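Local coordinates for protein Ulp1-like SUMO protease (Chaetomium thermophilum, PDB 6DG4) that probably removes the modifier SUMO from its target proteins as a cysteine protease of the Ulp1 (C48) family, this chain being its catalytic domain, at residues Ala56-Leu60 and Gly199-Val204. Numbering follows the deposited sequence.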
# COMPACT_ATOMS: atom_id res chain seq x y z
N ALA A 56 10.47 6.85 -15.42
CA ALA A 56 10.44 5.39 -15.33
C ALA A 56 11.55 4.85 -14.43
O ALA A 56 11.45 3.71 -13.98
CB ALA A 56 10.56 4.79 -16.72
N THR A 57 12.60 5.64 -14.17
CA THR A 57 13.69 5.19 -13.31
C THR A 57 13.76 5.96 -11.99
O THR A 57 14.76 5.84 -11.28
CB THR A 57 15.04 5.26 -14.03
OG1 THR A 57 15.39 6.62 -14.33
CG2 THR A 57 15.02 4.44 -15.31
N ALA A 58 12.72 6.71 -11.64
CA ALA A 58 12.74 7.49 -10.41
C ALA A 58 12.40 6.62 -9.21
O ALA A 58 11.52 5.76 -9.27
CB ALA A 58 11.75 8.65 -10.49
N TRP A 59 13.08 6.87 -8.10
CA TRP A 59 12.71 6.26 -6.84
C TRP A 59 11.59 7.09 -6.21
O TRP A 59 11.72 8.31 -6.06
CB TRP A 59 13.92 6.17 -5.92
CG TRP A 59 14.99 5.21 -6.40
CD1 TRP A 59 15.78 5.35 -7.51
CD2 TRP A 59 15.38 3.98 -5.78
NE1 TRP A 59 16.64 4.29 -7.61
CE2 TRP A 59 16.42 3.43 -6.56
CE3 TRP A 59 14.97 3.29 -4.63
CZ2 TRP A 59 17.05 2.23 -6.24
CZ3 TRP A 59 15.59 2.09 -4.32
CH2 TRP A 59 16.62 1.57 -5.12
N LEU A 60 10.48 6.44 -5.87
CA LEU A 60 9.35 7.14 -5.29
C LEU A 60 9.68 7.63 -3.88
O LEU A 60 10.49 7.03 -3.16
CB LEU A 60 8.12 6.23 -5.25
CG LEU A 60 7.24 6.19 -6.50
CD1 LEU A 60 8.03 5.86 -7.75
CD2 LEU A 60 6.09 5.21 -6.33
N GLY A 199 15.99 -1.67 -9.21
CA GLY A 199 15.88 -1.13 -7.86
C GLY A 199 14.87 -0.00 -7.74
O GLY A 199 14.13 0.08 -6.75
N TRP A 200 14.80 0.87 -8.75
CA TRP A 200 13.95 2.05 -8.67
C TRP A 200 12.47 1.69 -8.66
O TRP A 200 11.65 2.54 -8.32
CB TRP A 200 14.21 3.01 -9.85
CG TRP A 200 14.06 2.34 -11.20
CD1 TRP A 200 12.91 1.83 -11.75
CD2 TRP A 200 15.09 2.12 -12.17
NE1 TRP A 200 13.17 1.31 -12.99
CE2 TRP A 200 14.50 1.46 -13.27
CE3 TRP A 200 16.46 2.41 -12.22
CZ2 TRP A 200 15.23 1.09 -14.40
CZ3 TRP A 200 17.18 2.04 -13.35
CH2 TRP A 200 16.56 1.39 -14.42
N ASP A 201 12.12 0.46 -9.03
CA ASP A 201 10.71 0.11 -9.14
C ASP A 201 10.11 -0.35 -7.82
O ASP A 201 8.89 -0.55 -7.76
CB ASP A 201 10.51 -0.96 -10.22
CG ASP A 201 10.36 -0.36 -11.61
OD1 ASP A 201 9.86 0.77 -11.73
OD2 ASP A 201 10.73 -1.04 -12.59
N CYS A 202 10.90 -0.48 -6.75
CA CYS A 202 10.39 -1.06 -5.51
C CYS A 202 9.15 -0.34 -4.98
O CYS A 202 8.21 -0.99 -4.50
CB CYS A 202 11.49 -1.08 -4.44
SG CYS A 202 12.14 0.55 -3.95
N GLY A 203 9.13 0.99 -5.02
CA GLY A 203 7.96 1.70 -4.54
C GLY A 203 6.72 1.44 -5.38
O GLY A 203 5.60 1.41 -4.86
N VAL A 204 6.91 1.24 -6.68
CA VAL A 204 5.76 0.95 -7.54
C VAL A 204 5.26 -0.47 -7.30
O VAL A 204 4.05 -0.72 -7.28
CB VAL A 204 6.10 1.22 -9.02
CG1 VAL A 204 4.83 1.20 -9.84
CG2 VAL A 204 6.83 2.55 -9.19
O HOH W 1 9.18 2.02 -14.00
O HOH W 2 10.57 3.37 -5.88
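Trp59 and Trp200 each turn a ring face to the opposite segment, and together they supply a large share of the buried surface. Thr57 lays its methyl CG2 over the six-membered ring of Trp200, 3.5 Å from the centroid and 11° off the normal, a CH-pi contact. With Trp200 CG set between backbone N and carbonyl carbon (chi1 55°), one face of the ring lies against the Ala56-Thr57 backbone. In return, Trp200 CA stands 3.6 Å from the centroid of the five-membered ring of Trp59, a second CH-pi contact; Gly199 O lies over the same face, 3.3 Å from Trp59 CH2. Cys202 SG meets the six-membered ring obliquely, 3.8 Å from Trp59 CZ3. Beyond the rings, Leu60 CD1 packs on Val204 CG2 at 3.8 Å, and Gly203, lacking a side chain, lets Leu60 approach closely.

No direct hydrogen bond joins the segments; two waters do so. One donates to Ala56 O and to Asp201 OD1, the latter at 2.7 Å. The other accepts from Leu60 N and Gly203 N and donates to Trp200 O at 2.8 Å, satisfying all three backbone groups. Replacing Trp200 by an alanine would probably leave Thr57 CG2 without its aromatic platform and the 56-60 loop freer to shift.

The Gly-Trp-Asp-Cys-Gly sequence and the touch of Cys202 on His137 are consistent with the active-site region of a C48 peptidase. Arg232 of helix 228-241 salt-bridges Asp201 and hydrogen-bonds Ala58 O, while strand 137-144 touches the side chain of Cys202, near the start of helix 202-215, facing the loop that leads into helix 62-80.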